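Local atomic coordinates of coiled-coil and C2 domain-containing protein 1-like (Drosophila melanogaster, PDB entry 6EI6), a protein that binds monophosphorylated phosphatidylinositols through its C2 domain and regulates endosomal sorting by the ESCRT pathway, supporting the ESCRT-III component shrub. Residues N55-H59 / T222-I226; D82-V86 / L266-A270; G127-N131 / V239-L243; E145-L149 / V175-R179; I187-V193 / K216-E221. The contacts are given in a common frame with arbitrary orientation. Numbering follows the deposited sequence.

Interaction 1: residues N55-H59 / T222-I226; sequences NTRDH and TKCEI. With SO4 (sulfate ion), chain E.
Residues 55-59 form one turn of helix 34-62 (His59 N to Asn55 O, 2.8 Å), and 222-224 are irregular and 225-226 begin strand 225-233. CA atoms come nearest at Asn55-Lys223 (6.9 Å) and His59-Cys224 (7.8 Å). Thr222 only brushes the helix, its OG1 lying 4.2 Å from Asn55 ND2. Lys223 lays its aliphatic chain beside the same amide, CG to ND2 3.8 Å. Cys224, chi1 p, points SG at the His59 ring, 3.2 Å from ND1 and 3.9 Å from the centroid, 44° off the normal. Glu225, also chi1 p, has its carboxylate near the ring plane and accepts from His59 ND1 at OE1 (3.0 Å, 131°) and OE2 (3.1 Å, 157°); His59 has chi1 t and chi2 83°. On the turn, Arg57 pairs NE with Asp58 OD1 (3.2 Å) and donates NH2 to sulfate O3 (2.8 Å), an ion probably from the crystallisation liquor. Asn112 also bonds Glu225 OE1. A His-carboxylate hydrogen bond thus fastens the N-terminal helical hairpin to an edge strand of the C2 beta-sandwich.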
# COMPACT_ATOMS: atom_id res chain seq x y z
N ASN A 55 -9.97 0.17 3.38
CA ASN A 55 -8.56 -0.06 3.67
C ASN A 55 -8.38 -0.84 4.96
O ASN A 55 -7.67 -1.86 4.99
CB ASN A 55 -7.79 1.27 3.78
CG ASN A 55 -7.63 2.00 2.43
OD1 ASN A 55 -8.02 1.49 1.39
ND2 ASN A 55 -7.07 3.21 2.46
N THR A 56 -8.98 -0.36 6.06
CA THR A 56 -8.83 -1.03 7.35
C THR A 56 -9.42 -2.44 7.29
O THR A 56 -8.81 -3.40 7.77
CB THR A 56 -9.48 -0.20 8.46
OG1 THR A 56 -8.74 1.00 8.65
CG2 THR A 56 -9.50 -0.96 9.79
N ARG A 57 -10.61 -2.58 6.69
CA ARG A 57 -11.17 -3.91 6.45
C ARG A 57 -10.15 -4.81 5.76
O ARG A 57 -9.96 -5.97 6.16
CB ARG A 57 -12.44 -3.80 5.60
CG ARG A 57 -13.01 -5.12 5.18
CD ARG A 57 -14.00 -4.92 4.05
NE ARG A 57 -13.31 -4.51 2.83
CZ ARG A 57 -13.88 -3.96 1.77
NH1 ARG A 57 -15.19 -3.72 1.76
NH2 ARG A 57 -13.14 -3.63 0.73
N ASP A 58 -9.48 -4.27 4.74
CA ASP A 58 -8.56 -5.08 3.96
C ASP A 58 -7.32 -5.44 4.77
O ASP A 58 -6.81 -6.56 4.67
CB ASP A 58 -8.19 -4.35 2.67
CG ASP A 58 -9.32 -4.37 1.67
OD1 ASP A 58 -10.29 -5.14 1.88
OD2 ASP A 58 -9.25 -3.60 0.68
N HIS A 59 -6.85 -4.51 5.60
CA HIS A 59 -5.76 -4.86 6.50
C HIS A 59 -6.14 -6.02 7.42
O HIS A 59 -5.35 -6.95 7.62
CB HIS A 59 -5.33 -3.66 7.32
CG HIS A 59 -4.34 -4.01 8.39
ND1 HIS A 59 -2.99 -4.11 8.14
CD2 HIS A 59 -4.51 -4.31 9.70
CE1 HIS A 59 -2.36 -4.44 9.26
NE2 HIS A 59 -3.26 -4.57 10.21
N THR A 222 -1.25 6.16 3.20
CA THR A 222 -2.53 5.91 3.85
C THR A 222 -2.79 4.45 4.16
O THR A 222 -3.77 4.17 4.85
CB THR A 222 -3.69 6.43 3.00
OG1 THR A 222 -3.77 5.68 1.79
CG2 THR A 222 -3.49 7.89 2.67
N LYS A 223 -1.96 3.53 3.68
CA LYS A 223 -2.06 2.12 4.02
C LYS A 223 -0.80 1.66 4.73
O LYS A 223 0.24 2.32 4.72
CB LYS A 223 -2.31 1.25 2.79
CG LYS A 223 -3.72 1.34 2.29
CD LYS A 223 -4.00 0.27 1.25
CE LYS A 223 -4.42 0.89 -0.03
NZ LYS A 223 -3.43 1.95 -0.36
N CYS A 224 -0.90 0.51 5.37
CA CYS A 224 0.21 0.09 6.19
C CYS A 224 0.94 -1.11 5.60
O CYS A 224 1.93 -1.57 6.20
CB CYS A 224 -0.27 -0.21 7.61
SG CYS A 224 -1.67 -1.25 7.58
N GLU A 225 0.49 -1.62 4.45
CA GLU A 225 1.30 -2.56 3.71
C GLU A 225 0.92 -2.54 2.24
O GLU A 225 -0.23 -2.25 1.87
CB GLU A 225 1.21 -3.98 4.27
CG GLU A 225 -0.12 -4.66 4.14
CD GLU A 225 -1.01 -4.44 5.36
OE1 GLU A 225 -0.50 -4.49 6.51
OE2 GLU A 225 -2.21 -4.19 5.16
N ILE A 226 1.92 -2.83 1.39
CA ILE A 226 1.73 -3.16 -0.02
C ILE A 226 1.99 -4.65 -0.17
O ILE A 226 2.96 -5.18 0.39
CB ILE A 226 2.66 -2.33 -0.91
CG1 ILE A 226 2.35 -0.84 -0.76
CG2 ILE A 226 2.57 -2.79 -2.36
CD1 ILE A 226 3.44 0.08 -1.28
S SO4 E . -15.74 -3.17 -2.20
O1 SO4 E . -16.61 -3.12 -1.02
O2 SO4 E . -16.09 -2.07 -3.11
O3 SO4 E . -14.32 -3.08 -1.80
O4 SO4 E . -15.96 -4.44 -2.90

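Interaction 2: residues D82-V86 / L266-A270; sequences DLDLV and LVLDA
Residues 82-86, a turn of helix 66-91, face 266-268 of the last strand, 265-268, with the short axes 9.1 Å apart and their N-to-C directions at 64°; the nearest CA atoms are those of Asp82 and Leu268, 6.2 Å apart. Asp82 (chi1 m, chi2 -6°) sends its carboxylate across to the extended backbone, where OD2 accepts from Leu268 N at 3.0 Å with a nearly straight N-H...O angle of 171°. A water adds a second link, donating to the same OD2 (3.0 Å) and to Leu266 O (2.8 Å). Leu268, chi1 m and chi2 t, drives its side chain toward the helix: CD1 lies 3.5 Å from Leu85 CB, and CD2 3.9 Å from CG2 of Val86, whose chi1 is t. Leu85 adopts mt. Val267 points away. Beyond the strand, backbone bonds between Val267 and His100 and between Asp269 and Lys98 build the two-stranded antiparallel sheet with 99-102, while Leu266, whose N bonds Gln49 OE1, also touches Gln45 of helix 34-62, so the strand lies against both helices of the hairpin.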
# COMPACT_ATOMS: atom_id res chain seq x y z
N ASP A 82 -25.02 6.59 3.87
CA ASP A 82 -25.07 8.04 4.02
C ASP A 82 -24.64 8.72 2.73
O ASP A 82 -25.25 9.71 2.31
CB ASP A 82 -24.22 8.49 5.22
CG ASP A 82 -24.97 8.36 6.54
OD1 ASP A 82 -26.20 8.02 6.50
OD2 ASP A 82 -24.36 8.59 7.63
N LEU A 83 -23.60 8.17 2.10
CA LEU A 83 -23.18 8.62 0.77
C LEU A 83 -24.33 8.55 -0.23
O LEU A 83 -24.56 9.50 -0.99
CB LEU A 83 -22.01 7.76 0.31
CG LEU A 83 -21.06 8.27 -0.76
CD1 LEU A 83 -20.86 9.78 -0.70
CD2 LEU A 83 -19.75 7.55 -0.54
N ASP A 84 -25.08 7.44 -0.22
CA ASP A 84 -26.22 7.30 -1.14
C ASP A 84 -27.31 8.31 -0.82
O ASP A 84 -27.91 8.89 -1.72
CB ASP A 84 -26.81 5.88 -1.08
CG ASP A 84 -25.83 4.80 -1.51
OD1 ASP A 84 -24.88 5.10 -2.30
OD2 ASP A 84 -26.01 3.64 -1.04
N LEU A 85 -27.58 8.50 0.47
CA LEU A 85 -28.58 9.49 0.91
C LEU A 85 -28.22 10.89 0.43
O LEU A 85 -29.11 11.66 0.05
CB LEU A 85 -28.68 9.47 2.43
CG LEU A 85 -29.58 8.42 3.05
CD1 LEU A 85 -29.45 8.49 4.57
CD2 LEU A 85 -31.02 8.68 2.63
N VAL A 86 -26.94 11.26 0.49
CA VAL A 86 -26.54 12.60 0.06
C VAL A 86 -26.64 12.72 -1.45
O VAL A 86 -27.14 13.73 -1.97
CB VAL A 86 -25.12 12.96 0.56
CG1 VAL A 86 -24.69 14.29 -0.03
CG2 VAL A 86 -25.05 13.00 2.08
N LEU A 266 -18.24 12.25 10.01
CA LEU A 266 -19.51 12.82 9.57
C LEU A 266 -20.54 11.71 9.45
O LEU A 266 -20.27 10.66 8.86
CB LEU A 266 -19.34 13.55 8.25
CG LEU A 266 -20.43 14.51 7.83
CD1 LEU A 266 -19.82 15.65 7.05
CD2 LEU A 266 -21.52 13.81 7.01
N VAL A 267 -21.73 11.93 10.04
CA VAL A 267 -22.83 10.97 10.09
C VAL A 267 -24.12 11.74 9.82
O VAL A 267 -24.34 12.80 10.42
CB VAL A 267 -22.91 10.27 11.47
CG1 VAL A 267 -24.23 9.52 11.66
CG2 VAL A 267 -21.72 9.37 11.72
N LEU A 268 -24.98 11.24 8.94
CA LEU A 268 -26.25 11.95 8.75
C LEU A 268 -27.17 11.74 9.95
O LEU A 268 -27.13 10.69 10.61
CB LEU A 268 -26.95 11.48 7.49
CG LEU A 268 -26.09 11.53 6.22
CD1 LEU A 268 -26.86 11.00 5.03
CD2 LEU A 268 -25.54 12.92 5.95
N ASP A 269 -27.97 12.75 10.27
CA ASP A 269 -29.19 12.48 11.03
C ASP A 269 -30.14 11.71 10.11
O ASP A 269 -30.14 11.91 8.89
CB ASP A 269 -29.84 13.78 11.52
CG ASP A 269 -28.85 14.75 12.18
OD1 ASP A 269 -27.66 14.39 12.40
OD2 ASP A 269 -29.27 15.88 12.51
N ALA A 270 -30.98 10.84 10.67
CA ALA A 270 -31.32 10.68 12.07
C ALA A 270 -30.26 9.89 12.79
O ALA A 270 -29.57 10.43 13.66
CB ALA A 270 -32.72 9.99 12.22
O HOH W 1 -21.47 8.17 8.22

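Interaction 3: residues G127-N131 / V239-L243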
# COMPACT_ATOMS: atom_id res chain seq x y z
N GLY A 127 9.21 -15.86 -6.83
CA GLY A 127 9.10 -15.66 -8.26
C GLY A 127 8.13 -16.67 -8.83
O GLY A 127 7.89 -17.74 -8.25
N ILE A 128 7.53 -16.31 -9.95
CA ILE A 128 6.45 -17.09 -10.55
C ILE A 128 6.79 -17.23 -12.02
O ILE A 128 6.60 -16.29 -12.80
CB ILE A 128 5.07 -16.43 -10.37
CG1 ILE A 128 4.89 -15.92 -8.94
CG2 ILE A 128 3.98 -17.40 -10.77
CD1 ILE A 128 3.45 -15.56 -8.61
N SER A 129 7.32 -18.39 -12.40
CA SER A 129 7.46 -18.79 -13.80
C SER A 129 8.23 -17.75 -14.62
O SER A 129 7.73 -17.19 -15.60
CB SER A 129 6.09 -19.08 -14.39
OG SER A 129 5.34 -19.86 -13.47
N TYR A 130 9.46 -17.49 -14.18
CA TYR A 130 10.38 -16.68 -14.97
C TYR A 130 10.48 -17.22 -16.40
O TYR A 130 10.45 -18.44 -16.62
CB TYR A 130 11.78 -16.67 -14.34
CG TYR A 130 11.88 -16.08 -12.94
CD1 TYR A 130 10.97 -15.13 -12.48
CD2 TYR A 130 12.92 -16.45 -12.09
CE1 TYR A 130 11.09 -14.59 -11.18
CE2 TYR A 130 13.04 -15.92 -10.80
CZ TYR A 130 12.13 -14.99 -10.35
OH TYR A 130 12.27 -14.48 -9.07
N ASN A 131 10.59 -16.32 -17.37
CA ASN A 131 10.70 -16.71 -18.77
C ASN A 131 12.17 -16.85 -19.14
O ASN A 131 12.77 -16.01 -19.82
CB ASN A 131 10.00 -15.72 -19.68
CG ASN A 131 10.03 -16.13 -21.14
OD1 ASN A 131 9.56 -17.22 -21.48
ND2 ASN A 131 10.58 -15.28 -22.00
N VAL A 239 8.95 -9.05 -19.59
CA VAL A 239 9.94 -10.09 -19.78
C VAL A 239 9.30 -11.46 -19.83
O VAL A 239 9.63 -12.29 -20.68
CB VAL A 239 10.99 -10.00 -18.64
CG1 VAL A 239 11.62 -11.35 -18.35
CG2 VAL A 239 12.03 -8.91 -18.94
N GLY A 240 8.37 -11.71 -18.93
CA GLY A 240 7.93 -13.06 -18.70
C GLY A 240 7.35 -13.12 -17.31
O GLY A 240 6.36 -12.44 -17.04
N GLY A 241 7.98 -13.87 -16.42
CA GLY A 241 7.40 -14.11 -15.10
C GLY A 241 7.11 -12.92 -14.20
O GLY A 241 7.07 -11.75 -14.63
N LYS A 242 6.92 -13.21 -12.91
CA LYS A 242 6.46 -12.23 -11.95
C LYS A 242 7.19 -12.42 -10.63
O LYS A 242 7.72 -13.49 -10.33
CB LYS A 242 4.95 -12.33 -11.69
CG LYS A 242 4.07 -11.90 -12.84
CD LYS A 242 2.62 -11.89 -12.41
CE LYS A 242 2.02 -13.28 -12.52
NZ LYS A 242 1.20 -13.37 -13.76
N LEU A 243 7.19 -11.35 -9.82
CA LEU A 243 7.75 -11.37 -8.48
C LEU A 243 6.68 -10.90 -7.49
O LEU A 243 6.00 -9.89 -7.72
CB LEU A 243 9.00 -10.48 -8.39
CG LEU A 243 9.80 -10.53 -7.09
CD1 LEU A 243 10.43 -11.89 -6.88
CD2 LEU A 243 10.85 -9.46 -7.05
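Two backbone hydrogen bonds lead this contact: Ile128 N donates to Lys242 O (2.9 Å, 143°) and Lys242 N to Ile128 O (3.1 Å, 147°), which makes Ile128-Lys242 an antiparallel hydrogen-bonded pair. The adjoining Gly127-Leu243 pair is non-hydrogen-bonded, with CA atoms 4.5 Å apart, and Gly127 CA makes a CA-H...O contact to Lys242 O at 3.3 Å. A weak bond from Asn131 ND2 to Val239 O (3.4 Å, 128°) spans the far end. Strands 119-128 and 241-249 are the two inner members of one four-stranded sheet of the C2 beta-sandwich, and regular pairing stops where 119-128 ends. Ser129, at phi/psi 54/59, bends the chain, which then passes closely over Gly241, whose CA is 3.1 Å from Ser129 O and 3.9 Å from Tyr130 CA. A CB on Gly241 would collide with these neighbours; at Gly240, phi/psi 157/-115 itself calls for glycine. The Tyr130 ring folds back beside the strands, CE1 3.6 Å from Lys242 O and OH 3.9 Å from Leu243 CD1, while its hydroxyl hydrogen-bonds that of Tyr169. Leu243 also packs on Val142, Phe195 and Ile197 of the facing sheet. Ile128 and Lys242 share the other face, their CB atoms 4.3 Å apart.

Interaction 4: residues E145-L149 / V175-R179; sequences EFPLL and VDIQR
This is an apolar side-chain contact across the C2 beta-sandwich, between the loop after strand 140-145 in one sheet and the end of strand 171-176, an edge strand of the other. Both chains are largely extended and run 35° apart (CA 146 to 149 against 175 to 178), too distant for strand pairing: the nearest CA atoms are Leu148-Ile177 at 7.9 Å and Phe146-Val175 at 8.5 Å. Phe146, chi1 t and chi2 -76°, offers a ring face to Val175 (chi1 p), whose CG1 sits 4.2 Å from the centroid and 11° off the normal, a CH-pi contact. Phe146 CZ also reaches Ile177 CG2 at 4.3 Å. Leu148, an mt rotamer, brings CD2 to 4.2 Å from Val175 CG2. Farther along, Leu149 CD2 meets Gln178 OE1 at 3.8 Å. Backbone bonds of Val175 to Leu120 and of Ile177 to Ser118 tie 175-179 to strand 119-128 and its preceding residue; Phe146 packs on Leu120 and Ile122 of that strand, while Leu149 and Gln178 both touch Phe184 of helix 182-190.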
# COMPACT_ATOMS: atom_id res chain seq x y z
N GLU A 145 16.84 -2.46 -3.60
CA GLU A 145 17.42 -1.13 -3.49
C GLU A 145 16.34 -0.19 -2.98
O GLU A 145 15.34 0.04 -3.66
CB GLU A 145 17.96 -0.68 -4.84
CG GLU A 145 18.55 0.71 -4.84
CD GLU A 145 19.37 0.98 -6.07
OE1 GLU A 145 19.35 0.13 -6.98
OE2 GLU A 145 20.02 2.03 -6.13
N PHE A 146 16.55 0.35 -1.78
CA PHE A 146 15.58 1.23 -1.11
C PHE A 146 16.20 2.62 -0.96
O PHE A 146 17.25 2.75 -0.31
CB PHE A 146 15.19 0.65 0.26
CG PHE A 146 14.18 1.49 0.98
CD1 PHE A 146 14.54 2.67 1.60
CD2 PHE A 146 12.85 1.11 1.00
CE1 PHE A 146 13.60 3.46 2.23
CE2 PHE A 146 11.90 1.90 1.62
CZ PHE A 146 12.28 3.07 2.24
N PRO A 147 15.58 3.68 -1.47
CA PRO A 147 16.23 5.00 -1.41
C PRO A 147 16.32 5.53 0.02
O PRO A 147 15.37 5.40 0.80
CB PRO A 147 15.33 5.88 -2.29
CG PRO A 147 14.01 5.24 -2.25
CD PRO A 147 14.22 3.75 -2.04
N LEU A 148 17.47 6.13 0.36
CA LEU A 148 17.63 6.76 1.66
C LEU A 148 17.95 8.24 1.50
O LEU A 148 17.54 8.86 0.51
CB LEU A 148 18.71 6.04 2.48
CG LEU A 148 18.41 4.57 2.84
CD1 LEU A 148 19.50 3.94 3.68
CD2 LEU A 148 17.08 4.40 3.55
N LEU A 149 18.67 8.82 2.47
CA LEU A 149 18.88 10.27 2.52
C LEU A 149 19.91 10.73 1.51
O LEU A 149 20.96 10.10 1.34
CB LEU A 149 19.32 10.71 3.91
CG LEU A 149 18.32 10.61 5.05
CD1 LEU A 149 16.91 11.02 4.60
CD2 LEU A 149 18.35 9.19 5.63
N VAL A 175 14.65 -1.68 7.34
CA VAL A 175 15.50 -0.50 7.23
C VAL A 175 14.90 0.59 8.12
O VAL A 175 13.73 0.54 8.51
CB VAL A 175 15.65 -0.04 5.76
CG1 VAL A 175 14.44 0.75 5.30
CG2 VAL A 175 16.91 0.77 5.60
N ASP A 176 15.74 1.57 8.46
CA ASP A 176 15.34 2.71 9.29
C ASP A 176 14.90 3.88 8.42
O ASP A 176 15.60 4.27 7.48
CB ASP A 176 16.48 3.16 10.19
CG ASP A 176 16.46 2.49 11.55
OD1 ASP A 176 15.35 2.18 12.06
OD2 ASP A 176 17.57 2.23 12.09
N ILE A 177 13.75 4.44 8.75
CA ILE A 177 13.26 5.66 8.12
C ILE A 177 13.12 6.71 9.21
O ILE A 177 13.06 6.40 10.41
CB ILE A 177 11.92 5.44 7.39
CG1 ILE A 177 10.85 5.02 8.41
CG2 ILE A 177 12.09 4.41 6.28
CD1 ILE A 177 9.65 4.32 7.80
N GLN A 178 13.08 7.98 8.79
CA GLN A 178 12.73 9.09 9.68
C GLN A 178 11.45 9.74 9.16
O GLN A 178 11.50 10.60 8.28
CB GLN A 178 13.85 10.11 9.76
CG GLN A 178 15.12 9.59 10.38
CD GLN A 178 16.21 9.45 9.34
OE1 GLN A 178 16.64 10.44 8.73
NE2 GLN A 178 16.65 8.21 9.12
N ARG A 179 10.32 9.34 9.75
CA ARG A 179 9.04 9.97 9.43
C ARG A 179 9.10 11.49 9.54
O ARG A 179 8.36 12.19 8.84
CB ARG A 179 7.96 9.42 10.36
CG ARG A 179 7.64 7.97 10.12
CD ARG A 179 6.75 7.41 11.19
NE ARG A 179 6.53 5.98 11.03
CZ ARG A 179 5.52 5.45 10.34
NH1 ARG A 179 4.66 6.26 9.75
NH2 ARG A 179 5.37 4.13 10.25

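Interaction 5: residues I187-V193 / K216-E221. With SO4 (sulfate ion), chain C.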
# COMPACT_ATOMS: atom_id res chain seq x y z
N ILE A 187 10.37 10.72 -0.36
CA ILE A 187 10.63 9.40 -0.90
C ILE A 187 9.35 8.59 -0.94
O ILE A 187 9.05 7.94 -1.95
CB ILE A 187 11.74 8.72 -0.08
CG1 ILE A 187 13.11 9.32 -0.43
CG2 ILE A 187 11.71 7.20 -0.26
CD1 ILE A 187 14.18 9.03 0.62
N PHE A 188 8.56 8.62 0.14
CA PHE A 188 7.29 7.90 0.12
C PHE A 188 6.31 8.50 -0.87
O PHE A 188 5.51 7.77 -1.45
CB PHE A 188 6.68 7.87 1.51
CG PHE A 188 7.30 6.86 2.40
CD1 PHE A 188 6.81 5.56 2.42
CD2 PHE A 188 8.40 7.18 3.17
CE1 PHE A 188 7.40 4.60 3.23
CE2 PHE A 188 8.99 6.23 3.98
CZ PHE A 188 8.49 4.94 4.02
N LYS A 189 6.37 9.82 -1.11
CA LYS A 189 5.43 10.44 -2.03
C LYS A 189 5.73 10.05 -3.48
O LYS A 189 4.82 9.72 -4.25
CB LYS A 189 5.46 11.96 -1.87
CG LYS A 189 4.17 12.67 -2.34
CD LYS A 189 3.95 14.01 -1.59
CE LYS A 189 2.46 14.36 -1.42
NZ LYS A 189 1.78 13.53 -0.35
N ARG A 190 7.01 10.07 -3.86
CA ARG A 190 7.35 10.12 -5.28
C ARG A 190 8.11 8.89 -5.78
O ARG A 190 8.16 8.68 -6.99
CB ARG A 190 8.18 11.38 -5.59
CG ARG A 190 7.38 12.66 -5.61
CD ARG A 190 8.19 13.85 -6.09
NE ARG A 190 9.02 14.51 -5.09
CZ ARG A 190 8.84 15.79 -4.74
NH1 ARG A 190 7.89 16.51 -5.30
NH2 ARG A 190 9.61 16.39 -3.84
N HIS A 191 8.71 8.11 -4.90
CA HIS A 191 9.76 7.17 -5.27
C HIS A 191 9.36 5.75 -4.89
O HIS A 191 8.24 5.51 -4.41
CB HIS A 191 11.09 7.60 -4.63
CG HIS A 191 11.56 8.95 -5.09
ND1 HIS A 191 11.68 9.29 -6.43
CD2 HIS A 191 11.92 10.06 -4.40
CE1 HIS A 191 12.11 10.53 -6.54
NE2 HIS A 191 12.27 11.02 -5.32
N GLY A 192 10.26 4.81 -5.12
CA GLY A 192 9.92 3.41 -4.99
C GLY A 192 11.11 2.56 -4.60
O GLY A 192 12.23 3.05 -4.41
N VAL A 193 10.84 1.26 -4.46
CA VAL A 193 11.82 0.23 -4.16
C VAL A 193 12.07 -0.58 -5.43
O VAL A 193 11.12 -0.99 -6.10
CB VAL A 193 11.29 -0.69 -3.04
CG1 VAL A 193 12.34 -1.70 -2.64
CG2 VAL A 193 10.83 0.14 -1.86
N LYS A 216 6.21 1.53 -6.31
CA LYS A 216 6.07 2.85 -5.70
C LYS A 216 5.68 2.74 -4.23
O LYS A 216 4.85 1.90 -3.85
CB LYS A 216 5.01 3.67 -6.45
CG LYS A 216 5.38 4.03 -7.85
CD LYS A 216 6.68 4.81 -7.86
CE LYS A 216 6.60 5.95 -8.83
NZ LYS A 216 7.85 6.76 -8.75
N LEU A 217 6.25 3.60 -3.40
CA LEU A 217 5.99 3.54 -1.97
C LEU A 217 4.71 4.28 -1.56
O LEU A 217 4.25 4.10 -0.42
CB LEU A 217 7.20 4.11 -1.21
CG LEU A 217 8.40 3.17 -1.11
CD1 LEU A 217 9.63 3.88 -0.57
CD2 LEU A 217 8.06 1.94 -0.25
N GLN A 218 4.12 5.08 -2.45
CA GLN A 218 3.11 6.04 -2.01
C GLN A 218 1.84 5.42 -1.41
O GLN A 218 1.25 6.09 -0.55
CB GLN A 218 2.78 7.00 -3.17
CG GLN A 218 1.57 6.63 -3.99
CD GLN A 218 0.27 7.10 -3.39
OE1 GLN A 218 0.20 8.19 -2.81
NE2 GLN A 218 -0.78 6.28 -3.50
N PRO A 219 1.38 4.21 -1.78
CA PRO A 219 0.28 3.60 -1.00
C PRO A 219 0.51 3.56 0.49
O PRO A 219 -0.46 3.49 1.25
CB PRO A 219 0.19 2.18 -1.58
CG PRO A 219 0.59 2.33 -2.99
CD PRO A 219 1.69 3.40 -2.98
N LEU A 220 1.77 3.56 0.95
CA LEU A 220 2.05 3.50 2.38
C LEU A 220 1.76 4.83 3.08
O LEU A 220 1.87 4.90 4.31
CB LEU A 220 3.50 3.06 2.62
CG LEU A 220 3.70 1.61 2.18
CD1 LEU A 220 5.13 1.17 2.38
CD2 LEU A 220 2.76 0.63 2.85
N GLU A 221 1.38 5.87 2.33
CA GLU A 221 0.97 7.12 2.96
C GLU A 221 -0.33 6.95 3.73
O GLU A 221 -0.50 7.54 4.82
CB GLU A 221 0.80 8.21 1.90
CG GLU A 221 2.10 8.76 1.40
CD GLU A 221 1.90 9.99 0.56
OE1 GLU A 221 0.83 10.06 -0.10
OE2 GLU A 221 2.79 10.87 0.58
S SO4 C . 11.94 5.95 -8.32
O1 SO4 C . 12.61 5.76 -7.02
O2 SO4 C . 11.75 7.39 -8.60
O3 SO4 C . 10.63 5.27 -8.30
O4 SO4 C . 12.80 5.39 -9.37
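Lys216 NZ bridges a helix end and a bound anion, donating to the backbone oxygen Arg190 O at 2.6 Å and to sulfate O3 at 3.2 Å. His191 ND1 (2.9 Å to O2) and Gly192 N (3.2 Å to O1) complete the protein ligands among these segments; the sulfate probably comes from the crystallisation liquor. His191 is where the chain leaves helical angles, and its carbonyl O accepts from Leu217 N (2.9 Å, 174°). Next to it, Gly192 and Lys216 form an antiparallel non-hydrogen-bonded pair with CA atoms only 4.0 Å apart, and a CB on Gly192 would lie a tight 3.3 Å from Lys216 CA. Here strand 192-199 begins and its neighbour 208-216 ends, in one sheet of the C2 beta-sandwich. Leu217 plugs the space between helix and strand: CD1 lies over one face of the Phe188 ring and 3.9 Å from Ile187 CG2, while CD2 is 3.7 Å from Val193 CG2. Lys189 NZ and Glu221 OE2 form a salt bridge at 3.0 Å.

In the fold
From the N terminus, helix 34-62 opens interaction 1 and helix 66-91 opens interaction 2; they close at 222-226 and 266-270, so these two long loops cross. Strand 119-128 then opens interaction 3, which closes at 239-243; it lies wholly within the span of interaction 2 but crosses interaction 1. Interactions 4 and 5 follow in series, both enclosed by all three longer loops, and they touch, Pro147 CD lying 3.2 Å from Gly192 O. Interaction 5 also meets interaction 1, with Ile226 CD1 3.4 Å from Lys216 O. Interactions 3, 4 and 5 lie within the C2 domain, interaction 1 joins it to the helical hairpin, and interaction 2 secures the C-terminal strand at the far end.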